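Local coordinates for protein phytochromobilin synthase (Solanum lycopersicum, PDB 6KME) that binds biliverdin IX alpha and probably reduces it, with electrons from ferredoxin, to phytochromobilin, the chromophore of plant phytochrome, at residues A[113-118]-A[196-201]; A[125-130]-A[179-184]. The protein carries 1 engineered substitution. All blocks are in the same frame, centred on the assembly; numbering follows the deposited sequence.

Contact 1: A[113-118]-A[196-201]; sequences FCANFF and SAFKDY. With BLA (biliverdine IX alpha), chain B.
The Phe198 ring receives the Phe113 ring over one face and the methyl of Ala115 at its edge. Phe113 turns its own edge toward that face, CE2 approaching Phe198 CE2 at 3.9 Å, so the pair forms an offset edge-to-face stack with planes at 89° and centroids 5.7 Å apart. Ala115 CB lies 3.6 Å from Phe198 CE2, near the ring plane; a side chain this short suits the centre of the contact, where strand and helix come nearest. Phe117 completes the cluster, bringing CZ obliquely to 3.9 Å from Phe198 CD2. Phe198 reaches all three because its CG is anti to the backbone N (chi1 178°), which carries the ring from the flank of the helix to the strand. This is the packing of helix 188-211 on the antiparallel central sheet of the bilin reductase fold, an alpha/beta/alpha sandwich, and the two axes run nearly antiparallel. At the other end Phe113 CE1 rests 3.7 Å from the carbonyl carbon C of Tyr201, while the hydroxyl of Tyr201 leads away to bond Ile178 O. Strand alternation gives 113-118 a second face, and that one meets biliverdin. There Asn116 ND2 donates a hydrogen bond of 2.7 Å to the bilin oxygen OC, while Arg235 NH2 holds Asn116 OD1, which fixes the amide's rotation. Phe118 lays one ring face against the bilin methyl CMD, and the small, weakly polar thiol of Cys114 fits beside methyl CMB, SG 3.6 Å away.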
# COMPACT_ATOMS: atom_id res chain seq x y z
N PHE A 113 1.01 3.23 -5.56
CA PHE A 113 0.27 2.01 -5.85
C PHE A 113 0.44 1.06 -4.68
O PHE A 113 1.55 0.86 -4.18
CB PHE A 113 0.74 1.34 -7.15
CG PHE A 113 -0.10 0.13 -7.51
CD1 PHE A 113 -1.29 0.28 -8.21
CD2 PHE A 113 0.28 -1.15 -7.10
CE1 PHE A 113 -2.10 -0.84 -8.51
CE2 PHE A 113 -0.51 -2.26 -7.39
CZ PHE A 113 -1.70 -2.10 -8.11
N CYS A 114 -0.67 0.45 -4.25
CA CYS A 114 -0.70 -0.32 -3.01
C CYS A 114 -1.57 -1.56 -3.20
O CYS A 114 -2.76 -1.45 -3.51
CB CYS A 114 -1.24 0.56 -1.88
SG CYS A 114 -1.61 -0.29 -0.32
N ALA A 115 -0.98 -2.75 -3.04
CA ALA A 115 -1.72 -4.01 -3.06
C ALA A 115 -1.26 -4.84 -1.86
O ALA A 115 -0.10 -5.24 -1.79
CB ALA A 115 -1.51 -4.78 -4.36
N ASN A 116 -2.18 -5.07 -0.92
CA ASN A 116 -1.90 -5.82 0.31
C ASN A 116 -2.97 -6.91 0.44
O ASN A 116 -4.10 -6.64 0.86
CB ASN A 116 -1.89 -4.90 1.52
CG ASN A 116 -0.60 -4.12 1.64
OD1 ASN A 116 -0.41 -3.11 0.97
ND2 ASN A 116 0.31 -4.60 2.47
N PHE A 117 -2.60 -8.13 0.07
CA PHE A 117 -3.54 -9.25 0.05
C PHE A 117 -3.14 -10.25 1.13
O PHE A 117 -2.03 -10.80 1.07
CB PHE A 117 -3.54 -9.95 -1.31
CG PHE A 117 -3.85 -9.06 -2.48
CD1 PHE A 117 -4.39 -7.78 -2.31
CD2 PHE A 117 -3.64 -9.52 -3.76
CE1 PHE A 117 -4.68 -6.98 -3.40
CE2 PHE A 117 -3.93 -8.71 -4.87
CZ PHE A 117 -4.46 -7.45 -4.68
N PHE A 118 -4.02 -10.50 2.08
CA PHE A 118 -3.77 -11.52 3.09
C PHE A 118 -4.79 -12.64 2.94
O PHE A 118 -5.99 -12.46 3.21
CB PHE A 118 -3.80 -10.95 4.51
CG PHE A 118 -3.59 -11.99 5.55
CD1 PHE A 118 -2.32 -12.52 5.78
CD2 PHE A 118 -4.66 -12.51 6.26
CE1 PHE A 118 -2.13 -13.52 6.73
CE2 PHE A 118 -4.47 -13.51 7.21
CZ PHE A 118 -3.20 -14.01 7.45
N SER A 196 -8.32 -9.69 -11.77
CA SER A 196 -8.72 -8.69 -12.77
C SER A 196 -8.61 -7.28 -12.21
O SER A 196 -8.21 -6.35 -12.92
CB SER A 196 -10.14 -8.96 -13.25
OG SER A 196 -10.23 -10.20 -13.93
N ALA A 197 -8.97 -7.09 -10.93
CA ALA A 197 -8.90 -5.78 -10.29
C ALA A 197 -7.45 -5.31 -10.15
O ALA A 197 -7.14 -4.15 -10.44
CB ALA A 197 -9.57 -5.83 -8.91
N PHE A 198 -6.56 -6.18 -9.66
CA PHE A 198 -5.15 -5.83 -9.56
C PHE A 198 -4.61 -5.35 -10.90
O PHE A 198 -3.93 -4.32 -10.98
CB PHE A 198 -4.33 -7.02 -9.06
CG PHE A 198 -2.84 -6.76 -8.97
CD1 PHE A 198 -2.03 -6.93 -10.09
CD2 PHE A 198 -2.26 -6.36 -7.77
CE1 PHE A 198 -0.65 -6.69 -10.03
CE2 PHE A 198 -0.89 -6.12 -7.69
CZ PHE A 198 -0.08 -6.28 -8.82
N LYS A 199 -4.92 -6.09 -11.97
CA LYS A 199 -4.38 -5.75 -13.29
C LYS A 199 -4.96 -4.43 -13.81
O LYS A 199 -4.22 -3.57 -14.31
CB LYS A 199 -4.66 -6.89 -14.27
CG LYS A 199 -3.92 -8.18 -13.92
CD LYS A 199 -4.35 -9.32 -14.82
CE LYS A 199 -3.79 -10.65 -14.36
NZ LYS A 199 -4.14 -11.72 -15.33
N ASP A 200 -6.28 -4.26 -13.68
CA ASP A 200 -6.93 -3.01 -14.08
C ASP A 200 -6.39 -1.81 -13.31
O ASP A 200 -6.12 -0.75 -13.89
CB ASP A 200 -8.44 -3.13 -13.89
CG ASP A 200 -9.11 -3.87 -15.02
OD1 ASP A 200 -8.41 -4.16 -16.01
OD2 ASP A 200 -10.33 -4.15 -14.93
N TYR A 201 -6.25 -1.95 -11.98
CA TYR A 201 -5.75 -0.87 -11.15
C TYR A 201 -4.28 -0.58 -11.45
O TYR A 201 -3.86 0.59 -11.50
CB TYR A 201 -5.93 -1.20 -9.66
CG TYR A 201 -7.29 -0.78 -9.08
CD1 TYR A 201 -8.48 -1.17 -9.69
CD2 TYR A 201 -7.37 0.01 -7.94
CE1 TYR A 201 -9.73 -0.78 -9.18
CE2 TYR A 201 -8.63 0.41 -7.41
CZ TYR A 201 -9.80 0.01 -8.05
OH TYR A 201 -11.03 0.39 -7.55
CHA BLA B . -6.13 -6.68 8.28
NA BLA B . -5.08 -4.89 6.72
C1A BLA B . -6.09 -5.32 7.61
C2A BLA B . -7.03 -4.21 7.77
C3A BLA B . -6.55 -3.11 6.94
C4A BLA B . -5.34 -3.55 6.31
CMA BLA B . -7.16 -1.72 6.72
CAA BLA B . -8.27 -4.30 8.70
CBA BLA B . -7.84 -4.05 10.12
CGA BLA B . -7.90 -2.51 10.46
O1A BLA B . -8.98 -2.06 10.20
O2A BLA B . -6.88 -2.09 10.91
CHB BLA B . -4.44 -2.80 5.31
NB BLA B . -4.34 -0.53 6.20
C1B BLA B . -3.87 -1.53 5.31
C2B BLA B . -3.08 -0.67 4.23
C3B BLA B . -2.93 0.64 4.69
C4B BLA B . -3.70 0.73 6.01
CMB BLA B . -2.41 -1.35 3.05
OB BLA B . -3.79 1.62 6.83
CAB BLA B . -2.31 1.94 4.27
CBB BLA B . -2.12 3.18 4.79
NC BLA B . -1.58 -7.79 5.80
C1C BLA B . -0.63 -7.34 4.85
C2C BLA B . 0.56 -8.30 4.97
C3C BLA B . 0.24 -9.24 5.95
C4C BLA B . -1.17 -8.93 6.51
CMC BLA B . 1.78 -8.07 4.07
OC BLA B . -0.92 -6.35 4.19
CAC BLA B . 1.10 -10.37 6.39
CBC BLA B . 2.44 -10.52 6.51
CHD BLA B . -2.00 -9.46 7.46
ND BLA B . -3.96 -7.77 7.60
C1D BLA B . -3.32 -8.89 7.95
C2D BLA B . -4.06 -9.68 9.01
C3D BLA B . -5.22 -8.98 9.29
C4D BLA B . -5.21 -7.71 8.38
CMD BLA B . -3.49 -10.97 9.55
CAD BLA B . -6.39 -9.24 10.25
CBD BLA B . -6.03 -9.05 11.71
CGD BLA B . -5.76 -7.54 12.15
O1D BLA B . -4.72 -7.44 12.76
O2D BLA B . -6.64 -6.76 11.80

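Contact 2: A[125-130]-A[179-184]; sequences IIVLDL and VIWTRF. With BLA (biliverdine IX alpha), chain B.
Ile126 O takes the N-H of Thr182 at 3.0 Å and also a CA-H...O contact from Trp181 CA at 3.4 Å. Ile180 O repeats the pattern, accepting Leu128 N at 2.9 Å and Val127 CA at 3.3 Å; returning bonds from Ile126 N and Ile180 N close both hydrogen-bonded pairs. These bonds join strand 180-185, the outermost of the central antiparallel sheet, to strand 123-131. On the face toward helix 188-211, Leu128 CD2 meets Ile180 CD1, and Thr182 CG2 nestles beside Ile126 CB while its hydroxyl bonds Pro162 O. The other face, with Ile125, Val127, Trp181 and Arg183, walls the biliverdin pocket. Branched Ile125 touches both neighbours, CG2 at the indole edge and CD1 3.5 Å from Arg183 NH1. With chi1 at 149°, short of fully anti, the indole leans toward strand 125-130; one face receives bilin methyl CMA, and CH2 lies 3.4 Å from bilin CAA. With an alanine in place of Trp181, the A ring of the bilin would probably lose its aromatic wall, the Ile125 and Val127 methyls a neighbour, and Gly165 O the NE1 donor. Val127 CG2 supports the bilin itself, 3.5 Å from its bridge carbon CHB.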
# COMPACT_ATOMS: atom_id res chain seq x y z
N ILE A 125 -8.41 -10.93 3.09
CA ILE A 125 -8.49 -9.58 3.64
C ILE A 125 -7.61 -8.71 2.75
O ILE A 125 -6.39 -8.93 2.68
CB ILE A 125 -8.05 -9.51 5.11
CG1 ILE A 125 -8.85 -10.49 5.97
CG2 ILE A 125 -8.16 -8.09 5.65
CD1 ILE A 125 -8.43 -10.55 7.45
N ILE A 126 -8.22 -7.75 2.06
CA ILE A 126 -7.67 -7.18 0.83
C ILE A 126 -7.72 -5.66 0.89
O ILE A 126 -8.79 -5.08 1.15
CB ILE A 126 -8.45 -7.67 -0.41
CG1 ILE A 126 -8.54 -9.20 -0.46
CG2 ILE A 126 -7.87 -7.08 -1.69
CD1 ILE A 126 -7.20 -9.89 -0.71
N VAL A 127 -6.59 -5.01 0.62
CA VAL A 127 -6.57 -3.59 0.28
C VAL A 127 -5.85 -3.43 -1.06
O VAL A 127 -4.72 -3.90 -1.24
CB VAL A 127 -5.90 -2.73 1.38
CG1 VAL A 127 -5.75 -1.28 0.90
CG2 VAL A 127 -6.70 -2.77 2.68
N LEU A 128 -6.53 -2.77 -2.01
CA LEU A 128 -5.98 -2.46 -3.32
C LEU A 128 -6.32 -1.01 -3.64
O LEU A 128 -7.50 -0.64 -3.64
CB LEU A 128 -6.57 -3.40 -4.39
CG LEU A 128 -6.21 -3.12 -5.86
CD1 LEU A 128 -4.69 -3.26 -6.07
CD2 LEU A 128 -6.98 -4.07 -6.77
N ASP A 129 -5.30 -0.18 -3.90
CA ASP A 129 -5.58 1.24 -4.04
C ASP A 129 -4.45 1.96 -4.76
O ASP A 129 -3.32 1.48 -4.85
CB ASP A 129 -5.81 1.90 -2.68
CG ASP A 129 -6.46 3.28 -2.78
OD1 ASP A 129 -7.16 3.57 -3.79
OD2 ASP A 129 -6.27 4.07 -1.84
N LEU A 130 -4.80 3.13 -5.29
CA LEU A 130 -3.84 4.16 -5.69
C LEU A 130 -3.87 5.20 -4.56
O LEU A 130 -4.67 6.13 -4.58
CB LEU A 130 -4.21 4.75 -7.05
CG LEU A 130 -3.81 3.96 -8.31
CD1 LEU A 130 -4.35 2.52 -8.33
CD2 LEU A 130 -4.19 4.70 -9.63
N VAL A 179 -10.59 3.11 -3.57
CA VAL A 179 -9.98 2.03 -2.80
C VAL A 179 -10.88 0.80 -2.82
O VAL A 179 -12.11 0.89 -2.75
CB VAL A 179 -9.70 2.46 -1.35
CG1 VAL A 179 -11.01 2.83 -0.60
CG2 VAL A 179 -8.96 1.36 -0.61
N ILE A 180 -10.25 -0.36 -2.98
CA ILE A 180 -10.90 -1.64 -2.76
C ILE A 180 -10.44 -2.13 -1.39
O ILE A 180 -9.29 -2.53 -1.22
CB ILE A 180 -10.57 -2.65 -3.86
CG1 ILE A 180 -11.13 -2.17 -5.20
CG2 ILE A 180 -11.09 -4.04 -3.49
CD1 ILE A 180 -10.62 -2.97 -6.38
N TRP A 181 -11.34 -2.06 -0.41
CA TRP A 181 -11.13 -2.62 0.92
C TRP A 181 -12.22 -3.66 1.07
O TRP A 181 -13.41 -3.33 1.00
CB TRP A 181 -11.20 -1.53 2.00
CG TRP A 181 -11.71 -2.00 3.35
CD1 TRP A 181 -12.81 -1.54 4.03
CD2 TRP A 181 -11.14 -3.03 4.17
NE1 TRP A 181 -12.95 -2.22 5.23
CE2 TRP A 181 -11.94 -3.13 5.34
CE3 TRP A 181 -10.02 -3.87 4.04
CZ2 TRP A 181 -11.66 -4.06 6.36
CZ3 TRP A 181 -9.74 -4.78 5.05
CH2 TRP A 181 -10.56 -4.87 6.19
N THR A 182 -11.83 -4.93 1.17
CA THR A 182 -12.80 -6.01 1.07
C THR A 182 -12.33 -7.22 1.86
O THR A 182 -11.13 -7.41 2.10
CB THR A 182 -13.09 -6.38 -0.41
OG1 THR A 182 -14.23 -7.24 -0.50
CG2 THR A 182 -11.89 -7.06 -1.10
N ARG A 183 -13.30 -8.01 2.29
CA ARG A 183 -13.11 -9.33 2.88
C ARG A 183 -13.99 -10.30 2.12
O ARG A 183 -15.15 -9.98 1.83
CB ARG A 183 -13.50 -9.35 4.38
CG ARG A 183 -12.80 -8.33 5.29
CD ARG A 183 -13.43 -8.36 6.71
NE ARG A 183 -12.86 -7.37 7.63
CZ ARG A 183 -11.87 -7.60 8.49
NH1 ARG A 183 -11.30 -8.80 8.55
NH2 ARG A 183 -11.45 -6.63 9.29
N PHE A 184 -13.47 -11.48 1.79
CA PHE A 184 -14.32 -12.46 1.12
C PHE A 184 -13.75 -13.85 1.33
O PHE A 184 -12.55 -14.02 1.57
CB PHE A 184 -14.48 -12.15 -0.38
CG PHE A 184 -13.19 -12.07 -1.15
CD1 PHE A 184 -12.57 -13.22 -1.62
CD2 PHE A 184 -12.62 -10.83 -1.44
CE1 PHE A 184 -11.37 -13.13 -2.36
CE2 PHE A 184 -11.43 -10.74 -2.17
CZ PHE A 184 -10.80 -11.89 -2.63
CHA BLA B . -6.13 -6.68 8.28
NA BLA B . -5.08 -4.89 6.72
C1A BLA B . -6.09 -5.32 7.61
C2A BLA B . -7.03 -4.21 7.77
C3A BLA B . -6.55 -3.11 6.94
C4A BLA B . -5.34 -3.55 6.31
CMA BLA B . -7.16 -1.72 6.72
CAA BLA B . -8.27 -4.30 8.70
CBA BLA B . -7.84 -4.05 10.12
CGA BLA B . -7.90 -2.51 10.46
O1A BLA B . -8.98 -2.06 10.20
O2A BLA B . -6.88 -2.09 10.91
CHB BLA B . -4.44 -2.80 5.31
NB BLA B . -4.34 -0.53 6.20
C1B BLA B . -3.87 -1.53 5.31
C2B BLA B . -3.08 -0.67 4.23
C3B BLA B . -2.93 0.64 4.69
C4B BLA B . -3.70 0.73 6.01
CMB BLA B . -2.41 -1.35 3.05
OB BLA B . -3.79 1.62 6.83
CAB BLA B . -2.31 1.94 4.27
CBB BLA B . -2.12 3.18 4.79
NC BLA B . -1.58 -7.79 5.80
C1C BLA B . -0.63 -7.34 4.85
C2C BLA B . 0.56 -8.30 4.97
C3C BLA B . 0.24 -9.24 5.95
C4C BLA B . -1.17 -8.93 6.51
CMC BLA B . 1.78 -8.07 4.07
OC BLA B . -0.92 -6.35 4.19
CAC BLA B . 1.10 -10.37 6.39
CBC BLA B . 2.44 -10.52 6.51
CHD BLA B . -2.00 -9.46 7.46
ND BLA B . -3.96 -7.77 7.60
C1D BLA B . -3.32 -8.89 7.95
C2D BLA B . -4.06 -9.68 9.01
C3D BLA B . -5.22 -8.98 9.29
C4D BLA B . -5.21 -7.71 8.38
CMD BLA B . -3.49 -10.97 9.55
CAD BLA B . -6.39 -9.24 10.25
CBD BLA B . -6.03 -9.05 11.71
CGD BLA B . -5.76 -7.54 12.15
O1D BLA B . -4.72 -7.44 12.76
O2D BLA B . -6.64 -6.76 11.80

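In the fold
The two contacts lie with their centres 8 Å apart and share the central antiparallel sheet. Strands 112-119 and 123-131 are consecutive in chain and sheet, joined by backbone bonds such as Asn116 N to Val127 O, and strand 180-185 adds the outermost position. The chain then passes directly into helix 188-211, which returns over the sheet, so contact 2 is nested within the loop closed by contact 1. Phe117 on Ile126 joins the two contacts across neighbouring strands, while Tyr201 on Ile180 ties the helix to the edge strand. Contact 1 helps cover one face of the sheet with a helix, while contact 2 brings in the edge strand that widens the opposite, biliverdin-binding face.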